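Local coordinates for protein BIM1 (Saccharomyces cerevisiae, PDB 2QJX) that binds microtubules at their plus ends as a member of the EB1 (MAPRE) family, here represented by its calponin-homology domain, at residues A[12-25]-A[28-42]. Residues are numbered along the deposited sequence; the frame is centred on the assembly and turned at random.
Sequences RTELLTWLNGLLNL and KKIEECGTGAAYCQI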
loop_
_atom_site.group_PDB
_atom_site.type_symbol
_atom_site.label_atom_id
_atom_site.label_comp_id
_atom_site.label_asym_id
_atom_site.label_seq_id
_atom_site.Cartn_x
_atom_site.Cartn_y
_atom_site.Cartn_z
ATOM N N ARG A 12 -4.735 13.306 -7.735
ATOM C CA ARG A 12 -3.898 13.063 -6.566
ATOM C C ARG A 12 -4.607 13.452 -5.271
ATOM O O ARG A 12 -4.510 12.746 -4.267
ATOM C CB ARG A 12 -2.587 13.846 -6.689
ATOM C CG ARG A 12 -2.770 15.341 -6.911
ATOM C CD ARG A 12 -2.148 15.767 -8.226
ATOM N NE ARG A 12 -2.687 14.994 -9.341
ATOM C CZ ARG A 12 -2.249 15.083 -10.593
ATOM N NH1 ARG A 12 -1.259 15.916 -10.893
ATOM N NH2 ARG A 12 -2.794 14.334 -11.542
ATOM N N THR A 13 -5.323 14.572 -5.302
ATOM C CA THR A 13 -6.030 15.051 -4.122
ATOM C C THR A 13 -7.173 14.127 -3.723
ATOM O O THR A 13 -7.392 13.877 -2.536
ATOM C CB THR A 13 -6.586 16.467 -4.350
ATOM O OG1 THR A 13 -5.517 17.340 -4.737
ATOM C CG2 THR A 13 -7.227 16.996 -3.076
ATOM N N GLU A 14 -7.894 13.620 -4.717
ATOM C CA GLU A 14 -9.015 12.716 -4.473
ATOM C C GLU A 14 -8.509 11.379 -3.932
ATOM O O GLU A 14 -9.094 10.810 -3.007
ATOM C CB GLU A 14 -9.792 12.472 -5.770
ATOM C CG GLU A 14 -10.097 13.730 -6.563
ATOM C CD GLU A 14 -10.837 13.435 -7.855
ATOM O OE1 GLU A 14 -12.050 13.141 -7.795
ATOM O OE2 GLU A 14 -10.202 13.487 -8.931
ATOM N N LEU A 15 -7.426 10.877 -4.519
ATOM C CA LEU A 15 -6.851 9.610 -4.088
ATOM C C LEU A 15 -6.266 9.707 -2.690
ATOM O O LEU A 15 -6.515 8.846 -1.849
ATOM C CB LEU A 15 -5.751 9.149 -5.044
ATOM C CG LEU A 15 -6.160 8.443 -6.334
ATOM C CD1 LEU A 15 -4.909 8.046 -7.101
ATOM C CD2 LEU A 15 -6.998 7.212 -6.009
ATOM N N LEU A 16 -5.476 10.748 -2.446
ATOM C CA LEU A 16 -4.866 10.921 -1.137
ATOM C C LEU A 16 -5.914 11.006 -0.042
ATOM O O LEU A 16 -5.765 10.398 1.013
ATOM C CB LEU A 16 -3.969 12.168 -1.111
ATOM C CG LEU A 16 -2.566 11.971 -1.697
ATOM C CD1 LEU A 16 -1.771 13.265 -1.595
ATOM C CD2 LEU A 16 -1.850 10.854 -0.946
ATOM N N THR A 17 -6.981 11.756 -0.292
ATOM C CA THR A 17 -8.041 11.888 0.693
ATOM C C THR A 17 -8.649 10.514 0.972
ATOM O O THR A 17 -8.909 10.164 2.122
ATOM C CB THR A 17 -9.126 12.870 0.203
ATOM O OG1 THR A 17 -8.574 14.196 0.158
ATOM C CG2 THR A 17 -10.332 12.857 1.136
ATOM N N TRP A 18 -8.856 9.735 -0.086
ATOM C CA TRP A 18 -9.416 8.390 0.052
ATOM C C TRP A 18 -8.487 7.519 0.883
ATOM O O TRP A 18 -8.919 6.872 1.829
ATOM C CB TRP A 18 -9.595 7.737 -1.321
ATOM C CG TRP A 18 -9.911 6.260 -1.248
ATOM C CD1 TRP A 18 -11.106 5.688 -0.902
ATOM C CD2 TRP A 18 -9.011 5.177 -1.513
ATOM N NE1 TRP A 18 -11.003 4.318 -0.939
ATOM C CE2 TRP A 18 -9.730 3.976 -1.311
ATOM C CE3 TRP A 18 -7.666 5.102 -1.902
ATOM C CZ2 TRP A 18 -9.148 2.713 -1.488
ATOM C CZ3 TRP A 18 -7.088 3.847 -2.076
ATOM C CH2 TRP A 18 -7.833 2.670 -1.869
ATOM N N LEU A 19 -7.207 7.506 0.517
ATOM C CA LEU A 19 -6.211 6.702 1.219
ATOM C C LEU A 19 -6.060 7.085 2.687
ATOM O O LEU A 19 -5.984 6.219 3.562
ATOM C CB LEU A 19 -4.851 6.833 0.525
ATOM C CG LEU A 19 -3.705 6.009 1.114
ATOM C CD1 LEU A 19 -3.993 4.533 0.918
ATOM C CD2 LEU A 19 -2.395 6.397 0.433
ATOM N N ASN A 20 -5.999 8.385 2.958
ATOM C CA ASN A 20 -5.840 8.849 4.328
ATOM C C ASN A 20 -7.001 8.427 5.213
ATOM O O ASN A 20 -6.800 8.080 6.372
ATOM C CB ASN A 20 -5.678 10.375 4.376
ATOM C CG ASN A 20 -4.292 10.830 3.952
ATOM O OD1 ASN A 20 -3.313 10.089 4.075
ATOM N ND2 ASN A 20 -4.198 12.065 3.467
ATOM N N GLY A 21 -8.213 8.459 4.669
ATOM C CA GLY A 21 -9.370 8.062 5.449
ATOM C C GLY A 21 -9.406 6.555 5.634
ATOM O O GLY A 21 -9.717 6.056 6.716
ATOM N N LEU A 22 -9.067 5.830 4.573
ATOM C CA LEU A 22 -9.065 4.373 4.595
ATOM C C LEU A 22 -8.101 3.790 5.618
ATOM O O LEU A 22 -8.464 2.896 6.379
ATOM C CB LEU A 22 -8.696 3.829 3.211
ATOM C CG LEU A 22 -8.626 2.303 3.078
ATOM C CD1 LEU A 22 -10.025 1.712 3.163
ATOM C CD2 LEU A 22 -7.983 1.931 1.755
ATOM N N LEU A 23 -6.870 4.293 5.635
ATOM C CA LEU A 23 -5.860 3.765 6.547
ATOM C C LEU A 23 -5.489 4.671 7.716
ATOM O O LEU A 23 -4.543 4.384 8.451
ATOM C CB LEU A 23 -4.595 3.419 5.756
ATOM C CG LEU A 23 -4.779 2.375 4.652
ATOM C CD1 LEU A 23 -3.456 2.105 3.968
ATOM C CD2 LEU A 23 -5.343 1.094 5.252
ATOM N N ASN A 24 -6.245 5.746 7.905
ATOM C CA ASN A 24 -5.943 6.695 8.971
ATOM C C ASN A 24 -4.497 7.165 8.861
ATOM O O ASN A 24 -3.706 7.046 9.808
ATOM C CB ASN A 24 -6.169 6.083 10.351
ATOM C CG ASN A 24 -5.813 7.044 11.469
ATOM O OD1 ASN A 24 -6.249 8.195 11.469
ATOM N ND2 ASN A 24 -5.013 6.578 12.426
ATOM N N LEU A 25 -4.161 7.680 7.686
ATOM C CA LEU A 25 -2.827 8.194 7.415
ATOM C C LEU A 25 -2.930 9.703 7.246
ATOM O O LEU A 25 -4.032 10.259 7.219
ATOM C CB LEU A 25 -2.253 7.563 6.143
ATOM C CG LEU A 25 -1.999 6.054 6.201
ATOM C CD1 LEU A 25 -1.456 5.560 4.867
ATOM C CD2 LEU A 25 -1.020 5.758 7.326
ATOM N N LYS A 28 0.596 13.803 2.446
ATOM C CA LYS A 28 0.331 15.080 1.786
ATOM C C LYS A 28 0.612 14.991 0.290
ATOM O O LYS A 28 0.076 15.768 -0.503
ATOM C CB LYS A 28 1.197 16.187 2.398
ATOM C CG LYS A 28 1.001 16.398 3.887
ATOM C CD LYS A 28 -0.441 16.708 4.230
ATOM C CE LYS A 28 -0.605 16.975 5.716
ATOM N NZ LYS A 28 -2.034 17.120 6.100
ATOM N N LYS A 29 1.452 14.039 -0.092
ATOM C CA LYS A 29 1.819 13.863 -1.491
ATOM C C LYS A 29 1.795 12.405 -1.914
ATOM O O LYS A 29 2.117 11.517 -1.130
ATOM C CB LYS A 29 3.223 14.419 -1.741
ATOM C CG LYS A 29 3.374 15.890 -1.412
ATOM C CD LYS A 29 4.779 16.390 -1.743
ATOM C CE LYS A 29 5.835 15.686 -0.904
ATOM N NZ LYS A 29 7.199 16.261 -1.129
ATOM N N ILE A 30 1.420 12.171 -3.169
ATOM C CA ILE A 30 1.369 10.826 -3.722
ATOM C C ILE A 30 2.733 10.159 -3.596
ATOM O O ILE A 30 2.823 8.954 -3.359
ATOM C CB ILE A 30 0.973 10.853 -5.217
ATOM C CG1 ILE A 30 -0.480 11.305 -5.366
ATOM C CG2 ILE A 30 1.198 9.487 -5.844
ATOM C CD1 ILE A 30 -1.484 10.378 -4.728
ATOM N N GLU A 31 3.793 10.948 -3.768
ATOM C CA GLU A 31 5.159 10.435 -3.684
ATOM C C GLU A 31 5.449 9.639 -2.412
ATOM O O GLU A 31 6.292 8.738 -2.419
ATOM C CB GLU A 31 6.175 11.582 -3.794
ATOM C CG GLU A 31 6.240 12.240 -5.168
ATOM C CD GLU A 31 5.321 13.443 -5.308
ATOM O OE1 GLU A 31 4.141 13.357 -4.906
ATOM O OE2 GLU A 31 5.781 14.479 -5.837
ATOM N N GLU A 32 4.764 9.975 -1.326
ATOM C CA GLU A 32 4.973 9.287 -0.053
ATOM C C GLU A 32 4.594 7.813 -0.117
ATOM O O GLU A 32 5.022 7.023 0.719
ATOM C CB GLU A 32 4.185 9.977 1.061
ATOM C CG GLU A 32 4.687 11.383 1.374
ATOM C CD GLU A 32 3.816 12.107 2.376
ATOM O OE1 GLU A 32 3.752 11.666 3.545
ATOM O OE2 GLU A 32 3.189 13.118 1.991
ATOM N N CYS A 33 3.787 7.441 -1.104
ATOM C CA CYS A 33 3.394 6.044 -1.247
ATOM C C CYS A 33 4.541 5.212 -1.800
ATOM O O CYS A 33 4.470 3.987 -1.846
ATOM C CB CYS A 33 2.187 5.918 -2.172
ATOM S SG CYS A 33 0.678 6.591 -1.480
ATOM N N GLY A 34 5.605 5.886 -2.221
ATOM C CA GLY A 34 6.740 5.171 -2.769
ATOM C C GLY A 34 7.426 4.229 -1.797
ATOM O O GLY A 34 8.157 3.339 -2.231
ATOM N N THR A 35 7.194 4.402 -0.492
ATOM C CA THR A 35 7.841 3.547 0.507
ATOM C C THR A 35 7.260 2.143 0.505
ATOM O O THR A 35 7.839 1.228 1.085
ATOM C CB THR A 35 7.714 4.111 1.942
ATOM O OG1 THR A 35 6.366 3.953 2.408
ATOM C CG2 THR A 35 8.091 5.584 1.973
ATOM N N GLY A 36 6.107 1.988 -0.139
ATOM C CA GLY A 36 5.462 0.690 -0.227
ATOM C C GLY A 36 4.642 0.234 0.970
ATOM O O GLY A 36 3.916 -0.758 0.877
ATOM N N ALA A 37 4.748 0.942 2.088
ATOM C CA ALA A 37 4.019 0.572 3.297
ATOM C C ALA A 37 2.495 0.633 3.113
ATOM O O ALA A 37 1.780 -0.321 3.442
ATOM C CB ALA A 37 4.454 1.471 4.452
ATOM N N ALA A 38 1.997 1.749 2.590
ATOM C CA ALA A 38 0.562 1.903 2.371
ATOM C C ALA A 38 0.032 0.849 1.400
ATOM O O ALA A 38 -1.054 0.306 1.602
ATOM C CB ALA A 38 0.255 3.310 1.842
ATOM N N TYR A 39 0.793 0.563 0.344
ATOM C CA TYR A 39 0.378 -0.441 -0.636
ATOM C C TYR A 39 0.155 -1.780 0.061
ATOM O O TYR A 39 -0.840 -2.468 -0.186
ATOM C CB TYR A 39 1.449 -0.602 -1.720
ATOM C CG TYR A 39 1.675 0.632 -2.567
ATOM C CD1 TYR A 39 2.886 0.825 -3.232
ATOM C CD2 TYR A 39 0.685 1.606 -2.704
ATOM C CE1 TYR A 39 3.110 1.961 -4.006
ATOM C CE2 TYR A 39 0.895 2.745 -3.481
ATOM C CZ TYR A 39 2.111 2.917 -4.126
ATOM O OH TYR A 39 2.331 4.050 -4.879
ATOM N N CYS A 40 1.093 -2.152 0.926
ATOM C CA CYS A 40 0.984 -3.403 1.663
ATOM C C CYS A 40 -0.291 -3.432 2.487
ATOM O O CYS A 40 -1.015 -4.423 2.473
ATOM C CB CYS A 40 2.170 -3.588 2.617
ATOM S SG CYS A 40 3.700 -4.108 1.828
ATOM N N GLN A 41 -0.560 -2.355 3.221
ATOM C CA GLN A 41 -1.752 -2.346 4.057
ATOM C C GLN A 41 -3.057 -2.292 3.283
ATOM O O GLN A 41 -4.084 -2.757 3.776
ATOM C CB GLN A 41 -1.711 -1.224 5.096
ATOM C CG GLN A 41 -2.906 -1.311 6.047
ATOM C CD GLN A 41 -2.663 -0.678 7.390
ATOM O OE1 GLN A 41 -2.023 0.368 7.491
ATOM N NE2 GLN A 41 -3.194 -1.298 8.438
ATOM N N ILE A 42 -3.047 -1.724 2.082
ATOM C CA ILE A 42 -4.278 -1.720 1.301
ATOM C C ILE A 42 -4.570 -3.190 1.002
ATOM O O ILE A 42 -5.711 -3.648 1.104
ATOM C CB ILE A 42 -4.130 -0.957 -0.028
ATOM C CG1 ILE A 42 -4.020 0.542 0.249
ATOM C CG2 ILE A 42 -5.337 -1.226 -0.923
ATOM C CD1 ILE A 42 -3.896 1.381 -1.001
#
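Leu19 meets the 28-42 segment with both branches: CD2 touches Cys33 SG (3.6 Å), and CD1 lies against Ile42 CD1 (3.7 Å), the side chains of Leu19 and Ile42 roughly perpendicular. Its chi1 (-178°) swings CG beside the carbonyl carbon, and chi2 (66°) sets the methyls apart, one toward the 3-10 segment 30-35, the other toward helix 37-42. Near the start of helix 12-23, Ile30 CD1 packs against Leu16 CG (3.6 Å), while Ile30 CG1 touches Arg12 CB; the rest of Arg12 turns off. In mid-helix, Ile42 CD1 comes obliquely and loosely on Trp18 CZ3; Leu22 CD2 lies over one face of the indole, toward its rim. At the other end, Leu23 and Gln41 run antiparallel alongside one another, Leu23 CD2 lying 3.5 Å from Gln41 CG, and Leu25 CD1 rests on Ala38 CB (4.1 Å).

Across the segments the contact is apolar; polar bonds order 28-42 from within. Lys28 N (2.7 Å) and Lys29 N reach Glu32 OE2 tilted from one carboxylate face, on its syn and anti sides respectively, which probably steadies the turn whose Lys28 O lies against Leu16 CD1. Arg124, Tyr118 and Pro120 satisfy the buried Gln41 amide.

The axes of helix 12-23 and of 37-42, the first turns of helix 37-47, incline at 63° and stay 11.3 Å apart; long side chains and the 3-10 segment fill the space between these calponin-homology helices. Helix 95-112 packs against Leu15, Leu22 and Tyr39, helix 62-78 adjoins Tyr39, and helix 120-123 meets Leu23 and Gln41.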